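Local atomic coordinates of SusD superfamily protein (Bacteroides vulgatus ATCC 8482, PDB entry 3JQ0), a protein that probably binds glycans or other nutrients at the outer membrane of a gut bacterium, as in other members of the SusD family. Residues K77-I82 with V126-Y131; T318-V323 with E441-G446; Y340-T345 with F355-P360. All blocks are in the same frame, centred on the assembly; numbering follows the deposited sequence.

Contact 1. Residues K77-I82 with V126-Y131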
# COMPACT_ATOMS: atom_id res chain seq x y z
N LYS A 77 -0.24 9.56 -18.56
CA LYS A 77 -0.59 8.85 -19.81
C LYS A 77 -1.62 7.75 -19.50
O LYS A 77 -2.36 7.37 -20.39
CB LYS A 77 0.60 8.37 -20.62
CG LYS A 77 1.41 7.29 -19.97
CD LYS A 77 2.49 6.88 -20.99
CE LYS A 77 3.59 5.97 -20.52
NZ LYS A 77 3.02 4.68 -20.09
N ILE A 78 -1.71 7.27 -18.23
CA ILE A 78 -2.83 6.40 -17.85
C ILE A 78 -4.13 7.16 -17.82
O ILE A 78 -5.14 6.74 -18.37
CB ILE A 78 -2.61 5.67 -16.48
CG1 ILE A 78 -1.18 5.11 -16.35
CG2 ILE A 78 -3.68 4.65 -16.23
CD1 ILE A 78 -0.88 4.50 -15.02
N ILE A 79 -4.09 8.32 -17.18
CA ILE A 79 -5.24 9.20 -17.10
C ILE A 79 -5.79 9.50 -18.50
O ILE A 79 -7.01 9.46 -18.73
CB ILE A 79 -4.91 10.47 -16.27
CG1 ILE A 79 -4.71 10.09 -14.79
CG2 ILE A 79 -6.00 11.54 -16.41
CD1 ILE A 79 -4.00 11.17 -13.97
N ASN A 80 -4.90 9.79 -19.45
CA ASN A 80 -5.30 10.05 -20.84
C ASN A 80 -6.13 8.90 -21.37
O ASN A 80 -7.20 9.09 -21.96
CB ASN A 80 -4.04 10.28 -21.68
CG ASN A 80 -4.32 10.69 -23.15
OD1 ASN A 80 -5.41 10.52 -23.73
ND2 ASN A 80 -3.26 11.21 -23.77
N GLN A 81 -5.63 7.66 -21.19
CA GLN A 81 -6.38 6.51 -21.68
C GLN A 81 -7.71 6.31 -20.96
O GLN A 81 -8.70 5.94 -21.56
CB GLN A 81 -5.51 5.23 -21.61
CG GLN A 81 -4.18 5.33 -22.41
CD GLN A 81 -4.38 5.58 -23.84
OE1 GLN A 81 -5.08 4.81 -24.49
NE2 GLN A 81 -3.76 6.65 -24.37
N ILE A 82 -7.75 6.53 -19.64
CA ILE A 82 -8.99 6.43 -18.89
C ILE A 82 -10.00 7.43 -19.47
O ILE A 82 -11.20 7.14 -19.62
CB ILE A 82 -8.77 6.66 -17.37
CG1 ILE A 82 -7.89 5.57 -16.75
CG2 ILE A 82 -10.12 6.75 -16.67
CD1 ILE A 82 -7.36 5.90 -15.36
N VAL A 126 -2.03 19.38 -12.55
CA VAL A 126 -2.88 19.63 -13.68
C VAL A 126 -4.07 18.69 -13.65
O VAL A 126 -3.91 17.48 -13.50
CB VAL A 126 -2.11 19.50 -15.01
CG1 VAL A 126 -3.08 19.66 -16.21
CG2 VAL A 126 -1.01 20.54 -15.08
N LEU A 127 -5.26 19.24 -13.84
CA LEU A 127 -6.47 18.44 -14.00
C LEU A 127 -6.70 18.21 -15.49
O LEU A 127 -7.30 19.02 -16.21
CB LEU A 127 -7.67 19.08 -13.31
CG LEU A 127 -7.66 19.07 -11.79
CD1 LEU A 127 -8.84 19.86 -11.18
CD2 LEU A 127 -7.62 17.59 -11.27
N TYR A 128 -6.21 17.07 -15.97
CA TYR A 128 -6.30 16.66 -17.34
C TYR A 128 -7.49 15.71 -17.44
O TYR A 128 -7.47 14.59 -16.87
CB TYR A 128 -5.00 15.99 -17.74
CG TYR A 128 -4.98 15.61 -19.15
CD1 TYR A 128 -5.05 16.59 -20.14
CD2 TYR A 128 -5.01 14.27 -19.56
CE1 TYR A 128 -5.08 16.26 -21.50
CE2 TYR A 128 -5.05 13.92 -20.89
CZ TYR A 128 -5.10 14.93 -21.86
OH TYR A 128 -5.14 14.60 -23.19
N LEU A 129 -8.53 16.15 -18.14
CA LEU A 129 -9.78 15.43 -18.23
C LEU A 129 -10.15 15.13 -19.71
O LEU A 129 -11.13 14.45 -19.93
CB LEU A 129 -10.89 16.21 -17.51
CG LEU A 129 -10.62 16.56 -16.05
CD1 LEU A 129 -11.70 17.43 -15.41
CD2 LEU A 129 -10.47 15.30 -15.20
N ASP A 130 -9.27 15.48 -20.65
CA ASP A 130 -9.38 15.21 -22.13
C ASP A 130 -8.61 13.98 -22.54
O ASP A 130 -7.88 13.36 -21.73
CB ASP A 130 -8.81 16.41 -22.86
CG ASP A 130 -9.56 17.67 -22.50
OD1 ASP A 130 -10.80 17.57 -22.29
OD2 ASP A 130 -8.92 18.73 -22.38
N TYR A 131 -8.73 13.58 -23.81
CA TYR A 131 -7.90 12.52 -24.33
C TYR A 131 -7.44 12.91 -25.71
O TYR A 131 -8.00 13.81 -26.34
CB TYR A 131 -8.63 11.18 -24.37
CG TYR A 131 -9.83 11.08 -25.26
CD1 TYR A 131 -11.07 11.59 -24.88
CD2 TYR A 131 -9.74 10.38 -26.45
CE1 TYR A 131 -12.18 11.43 -25.70
CE2 TYR A 131 -10.84 10.24 -27.27
CZ TYR A 131 -12.05 10.77 -26.89
OH TYR A 131 -13.16 10.60 -27.69

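Contact 2. Residues T318-V323 with E441-G446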
# COMPACT_ATOMS: atom_id res chain seq x y z
N THR A 318 5.81 -13.85 9.49
CA THR A 318 5.31 -13.91 8.12
C THR A 318 5.85 -12.69 7.34
O THR A 318 6.23 -12.81 6.16
CB THR A 318 3.77 -13.99 8.09
OG1 THR A 318 3.37 -15.25 8.62
CG2 THR A 318 3.22 -13.81 6.70
N SER A 319 5.89 -11.52 7.97
CA SER A 319 6.35 -10.30 7.30
C SER A 319 7.85 -10.20 7.15
O SER A 319 8.34 -9.66 6.16
CB SER A 319 5.87 -9.07 8.07
OG SER A 319 4.44 -8.99 8.10
N LEU A 320 8.58 -10.71 8.16
CA LEU A 320 10.04 -10.59 8.24
C LEU A 320 10.63 -11.91 8.62
O LEU A 320 10.05 -12.65 9.43
CB LEU A 320 10.43 -9.57 9.31
CG LEU A 320 9.95 -8.16 9.12
CD1 LEU A 320 10.23 -7.28 10.36
CD2 LEU A 320 10.52 -7.53 7.86
N LYS A 321 11.86 -12.16 8.16
CA LYS A 321 12.67 -13.26 8.69
C LYS A 321 13.98 -12.70 9.19
O LYS A 321 14.65 -11.93 8.51
CB LYS A 321 12.90 -14.39 7.69
CG LYS A 321 13.69 -15.56 8.32
CD LYS A 321 13.64 -16.85 7.49
CE LYS A 321 14.15 -18.09 8.26
NZ LYS A 321 13.35 -19.30 7.89
N ALA A 322 14.36 -13.13 10.39
CA ALA A 322 15.67 -12.79 10.94
C ALA A 322 16.71 -13.72 10.37
O ALA A 322 16.58 -14.95 10.46
CB ALA A 322 15.62 -12.90 12.48
N VAL A 323 17.80 -13.14 9.89
CA VAL A 323 18.99 -13.90 9.56
C VAL A 323 20.12 -13.54 10.54
O VAL A 323 20.16 -12.46 11.11
CB VAL A 323 19.41 -13.73 8.09
CG1 VAL A 323 18.30 -14.20 7.14
CG2 VAL A 323 19.86 -12.31 7.73
N GLU A 441 0.13 -4.52 10.18
CA GLU A 441 -0.71 -5.22 9.24
C GLU A 441 -0.17 -5.05 7.79
O GLU A 441 -0.39 -5.95 6.98
CB GLU A 441 -2.14 -4.65 9.36
CG GLU A 441 -3.18 -5.37 8.54
CD GLU A 441 -3.46 -6.83 8.92
OE1 GLU A 441 -3.21 -7.18 10.09
OE2 GLU A 441 -4.00 -7.57 8.03
N PHE A 442 0.45 -3.91 7.45
CA PHE A 442 0.62 -3.49 6.08
C PHE A 442 2.05 -3.30 5.62
O PHE A 442 2.30 -2.62 4.62
CB PHE A 442 -0.21 -2.21 5.77
CG PHE A 442 -1.70 -2.45 5.86
CD1 PHE A 442 -2.33 -3.27 4.93
CD2 PHE A 442 -2.46 -1.88 6.87
CE1 PHE A 442 -3.71 -3.51 5.00
CE2 PHE A 442 -3.81 -2.12 6.93
CZ PHE A 442 -4.42 -2.98 6.06
N MSE A 443 3.03 -3.94 6.27
CA MSE A 443 4.39 -3.83 5.75
C MSE A 443 4.46 -4.23 4.31
O MSE A 443 3.87 -5.26 3.91
CB MSE A 443 5.38 -4.69 6.57
CG MSE A 443 5.48 -4.36 8.02
SE MSE A 443 6.95 -5.25 8.88
CE MSE A 443 8.35 -4.08 8.18
N PHE A 444 5.21 -3.47 3.49
CA PHE A 444 5.40 -3.76 2.07
C PHE A 444 4.14 -3.57 1.21
O PHE A 444 4.14 -3.90 0.05
CB PHE A 444 6.04 -5.15 1.81
CG PHE A 444 7.12 -5.48 2.80
CD1 PHE A 444 8.28 -4.71 2.87
CD2 PHE A 444 6.97 -6.49 3.73
CE1 PHE A 444 9.24 -4.91 3.80
CE2 PHE A 444 7.96 -6.72 4.69
CZ PHE A 444 9.09 -5.92 4.71
N GLU A 445 3.09 -2.96 1.77
CA GLU A 445 1.85 -2.71 1.07
C GLU A 445 1.59 -1.24 0.80
O GLU A 445 0.55 -0.90 0.26
CB GLU A 445 0.66 -3.39 1.76
CG GLU A 445 0.71 -4.92 1.69
CD GLU A 445 -0.43 -5.53 2.46
OE1 GLU A 445 -1.54 -5.54 1.88
OE2 GLU A 445 -0.21 -6.06 3.58
N GLY A 446 2.52 -0.37 1.13
CA GLY A 446 2.38 1.01 0.65
C GLY A 446 1.48 1.94 1.47
O GLY A 446 0.86 2.83 0.92
O HOH W 1 2.77 -6.71 7.79

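Contact 3. Residues Y340-T345 with F355-P360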
# COMPACT_ATOMS: atom_id res chain seq x y z
N TYR A 340 9.79 -10.63 3.86
CA TYR A 340 9.31 -12.02 3.85
C TYR A 340 7.82 -12.16 3.51
O TYR A 340 7.39 -13.27 3.30
CB TYR A 340 9.62 -12.68 5.21
CG TYR A 340 9.99 -14.15 5.14
CD1 TYR A 340 11.10 -14.59 4.43
CD2 TYR A 340 9.29 -15.07 5.90
CE1 TYR A 340 11.45 -15.93 4.43
CE2 TYR A 340 9.66 -16.40 5.92
CZ TYR A 340 10.73 -16.81 5.20
OH TYR A 340 11.12 -18.16 5.23
N LYS A 341 7.07 -11.07 3.38
CA LYS A 341 5.62 -11.21 3.23
C LYS A 341 5.19 -11.91 1.96
O LYS A 341 4.25 -12.67 1.95
CB LYS A 341 4.97 -9.82 3.28
CG LYS A 341 3.46 -9.84 3.02
CD LYS A 341 2.82 -8.46 3.28
CE LYS A 341 2.51 -8.24 4.76
NZ LYS A 341 1.98 -6.86 5.01
N PHE A 342 5.82 -11.55 0.84
CA PHE A 342 5.48 -12.09 -0.47
C PHE A 342 6.47 -13.20 -0.81
O PHE A 342 7.66 -12.97 -1.03
CB PHE A 342 5.40 -10.98 -1.52
CG PHE A 342 4.33 -9.95 -1.19
CD1 PHE A 342 3.00 -10.21 -1.43
CD2 PHE A 342 4.65 -8.73 -0.60
CE1 PHE A 342 2.02 -9.30 -1.14
CE2 PHE A 342 3.65 -7.82 -0.31
CZ PHE A 342 2.34 -8.11 -0.58
N GLN A 343 5.97 -14.42 -0.81
CA GLN A 343 6.77 -15.61 -0.99
C GLN A 343 6.80 -16.15 -2.39
O GLN A 343 7.62 -17.03 -2.72
CB GLN A 343 6.32 -16.69 -0.01
CG GLN A 343 6.61 -16.39 1.44
CD GLN A 343 8.07 -16.61 1.79
OE1 GLN A 343 8.69 -17.62 1.43
NE2 GLN A 343 8.62 -15.67 2.53
N GLY A 344 5.93 -15.66 -3.26
CA GLY A 344 5.95 -16.12 -4.64
C GLY A 344 5.72 -17.63 -4.75
O GLY A 344 4.94 -18.24 -4.00
N THR A 345 6.34 -18.21 -5.77
CA THR A 345 6.15 -19.60 -6.12
C THR A 345 7.43 -20.15 -6.68
O THR A 345 8.29 -19.42 -7.16
CB THR A 345 4.97 -19.74 -7.12
OG1 THR A 345 4.58 -21.10 -7.21
CG2 THR A 345 5.31 -19.18 -8.49
N PHE A 355 8.65 -14.27 -8.05
CA PHE A 355 7.80 -13.33 -7.31
C PHE A 355 6.60 -12.93 -8.14
O PHE A 355 6.55 -11.84 -8.74
CB PHE A 355 8.67 -12.16 -6.81
CG PHE A 355 9.65 -12.62 -5.77
CD1 PHE A 355 9.23 -12.86 -4.47
CD2 PHE A 355 10.95 -12.92 -6.09
CE1 PHE A 355 10.08 -13.32 -3.50
CE2 PHE A 355 11.86 -13.37 -5.09
CZ PHE A 355 11.40 -13.58 -3.81
N LEU A 356 5.65 -13.86 -8.14
CA LEU A 356 4.45 -13.79 -8.98
C LEU A 356 3.18 -13.64 -8.16
O LEU A 356 2.09 -13.87 -8.68
CB LEU A 356 4.39 -15.03 -9.86
CG LEU A 356 5.56 -15.20 -10.82
CD1 LEU A 356 5.41 -16.56 -11.60
CD2 LEU A 356 5.69 -14.06 -11.79
N ASP A 357 3.31 -13.22 -6.90
CA ASP A 357 2.14 -12.96 -6.08
C ASP A 357 1.34 -11.80 -6.65
O ASP A 357 1.90 -10.88 -7.26
CB ASP A 357 2.53 -12.55 -4.66
CG ASP A 357 3.13 -13.68 -3.90
OD1 ASP A 357 2.45 -14.70 -3.70
OD2 ASP A 357 4.30 -13.51 -3.45
N ASP A 358 0.03 -11.83 -6.41
CA ASP A 358 -0.76 -10.63 -6.59
C ASP A 358 -0.36 -9.56 -5.57
O ASP A 358 0.12 -9.90 -4.49
CB ASP A 358 -2.27 -10.92 -6.42
CG ASP A 358 -2.87 -11.72 -7.57
OD1 ASP A 358 -2.18 -11.97 -8.59
OD2 ASP A 358 -4.07 -12.06 -7.41
N PHE A 359 -0.52 -8.29 -5.90
CA PHE A 359 -0.20 -7.20 -4.99
C PHE A 359 -1.47 -6.54 -4.51
O PHE A 359 -2.17 -5.88 -5.28
CB PHE A 359 0.69 -6.16 -5.63
CG PHE A 359 1.08 -5.06 -4.70
CD1 PHE A 359 1.74 -5.37 -3.52
CD2 PHE A 359 0.77 -3.76 -4.94
CE1 PHE A 359 2.14 -4.40 -2.65
CE2 PHE A 359 1.18 -2.76 -4.05
CZ PHE A 359 1.86 -3.10 -2.89
N PRO A 360 -1.87 -6.75 -3.25
CA PRO A 360 -3.14 -6.15 -2.77
C PRO A 360 -3.06 -4.63 -2.75
O PRO A 360 -2.05 -4.07 -2.34
CB PRO A 360 -3.27 -6.71 -1.34
CG PRO A 360 -2.36 -7.90 -1.27
CD PRO A 360 -1.21 -7.56 -2.20
O HOH W 2 3.11 -15.10 -0.76
O HOH W 3 3.15 -17.58 -2.06

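Contact 1. Residues K77-I82 with V126-Y131
Ile-79 and Asn-80, neighbours on helix 75-91, receive the phenol ring of Tyr-128 from the irregular segment 126-131. The tight part lies here. Tyr-128 CG stands anti to its backbone N (chi1 -177°), and the ring meets the helix by its rim: Asn-80 CB lies near the ring plane, 3.9 Å from Tyr-128 CE2. Beside them the CG2 methyl of Ile-79 reaches the carbonyl O of Tyr-128 at 3.4 Å. That oxygen accepts hydrogen bonds from Tyr-115 OH and Asn-83 ND2.

Toward Tyr-131 there is a single close point: in the conformer of Asn-80 described, OD1 lies 3.2 Å from Tyr-131 CA and ND2 is hydrogen-bonded to Thr-132 OG1. Otherwise this side is looser and nearer solvent. Asp-130 is exposed and hardly covered by the helix, although its backbone O is bound by Asn-83, and from CB onward the Tyr-131 ring turns off toward Gln-84, Ala-87 and Lys-88, further along the same helix.

The whole is a surface contact within the largely helical N-terminal part of a SusD-like protein, whose sequence belongs to a TPR-like clan. Helix 75-91 packs on helix 9-25 through Ile-78 and Gln-81 and on helix 97-122 through Ile-78, Ile-79 and Ile-82, while segment 126-131 stays against helix 97-122 through Leu-127 and the Tyr-128 carbonyl, both at Tyr-115.

Contact 2. Residues T318-V323 with E441-G446
Leu-320, at the start of strand 320-326, sets its two methyls against the selenomethionine Met-443 and the ring of Phe-444. Those two residues are the central pair of a type II beta turn, Phe-442 to Glu-445, that follows helix 430-441; Phe-444 takes the positive phi of its third position (69°). The turn is closed by the bond from Glu-445 N to Phe-442 O, and the contact joins it to the junction of helix 315-319 with the hairpin 320-326/332-339.

The Leu-320 side chain runs at about a right angle to each partner. Its CD2 lies in the plane of the Phe-444 ring, 3.8 Å from CZ, and so meets the rim. The same methyl touches Met-443 CE at 4.1 Å, while CD1 packs on the selenium. Met-443 is bent at chi3 (77°), which places CE beside the leucine. One face of the Phe-444 ring carries Met-443 CB, offset toward the rim, and the two turn residues thus form one apolar surface. An alanine at Leu-320 would probably leave a gap between the selenomethionine methyl and the phenylalanine rim, with both side chains freer to shift.

Ser-319 adds a second line of contact. Its CB lies 4.1 Å from the selenium, and its carbonyl O faces the ring edge, near the plane, 3.3 Å from Phe-444 CE2. The hydroxyl is hydrogen-bonded to Arg-315 O, one helical turn earlier. A water links the two segments, donating to Ser-319 OG at 2.8 Å and accepting from Met-443 N at 3.2 Å.

Contact 3. Residues Y340-T345 with F355-P360
Gly-344 N donates to Asp-357 OD2 at 2.7 Å, the one direct hydrogen bond between the two segments. The oxygen is met on its syn side, with the donor N 30° out of the carboxylate plane and the bond bent to 146°. Gln-343 N also lies close to OD2 but at a poor angle; a water accepts its proton instead and reaches Asp-357 OD1. Phe-342 packs alongside: its CB is 3.4 Å from Asp-357 OD2, and the ring meets Pro-360 tip to tip, CE1 3.8 Å from the proline CD. Its CZ touches Phe-359 CD1 at 4.1 Å, at that ring's edge. Phe-342 O in turn lies in the plane of the Phe-355 ring, 3.5 Å from CE1.

Further out, Gln-343 NE2 binds Tyr-340 O at 2.8 Å and sits over the centre of the Tyr-340 ring, a local bond fixing the amide there. Gly-344 adopts a positive phi (59°), and a CB there would press on Phe-355 CA. The ring of Phe-342 meets that of Phe-233. Trp-257 and Phe-359 pack edge to face. Strand 359-363 pairs with strand 243-247, so the contact anchors the loop after strand 332-339 to the start of that small sheet.

A buried carboxylate gripped by a backbone N-H and ordered water is consistent with a negative charge partly offset by peptide dipoles rather than by a salt bridge within the two segments.

How the contacts relate
From the N terminus, contact 1 comes first, closing a loop of 43 mostly helical residues. It is complete before contact 2 opens, and the two lie on opposite sides of the chain's centre, their own centres about 35 Å apart. Contact 2 closes a far longer loop, from 318-323 to 441-446, and contact 3, a short closure of nine residues, is nested inside it. These two touch: Lys-341 NZ reaches Met-443 O and forms a salt bridge with Glu-445, tying loop to turn, while Phe-359 of strand 359-363 packs on Phe-444 O. Contact 1 joins helix 75-91 to the chain beyond helix 97-122 and touches neither of the others.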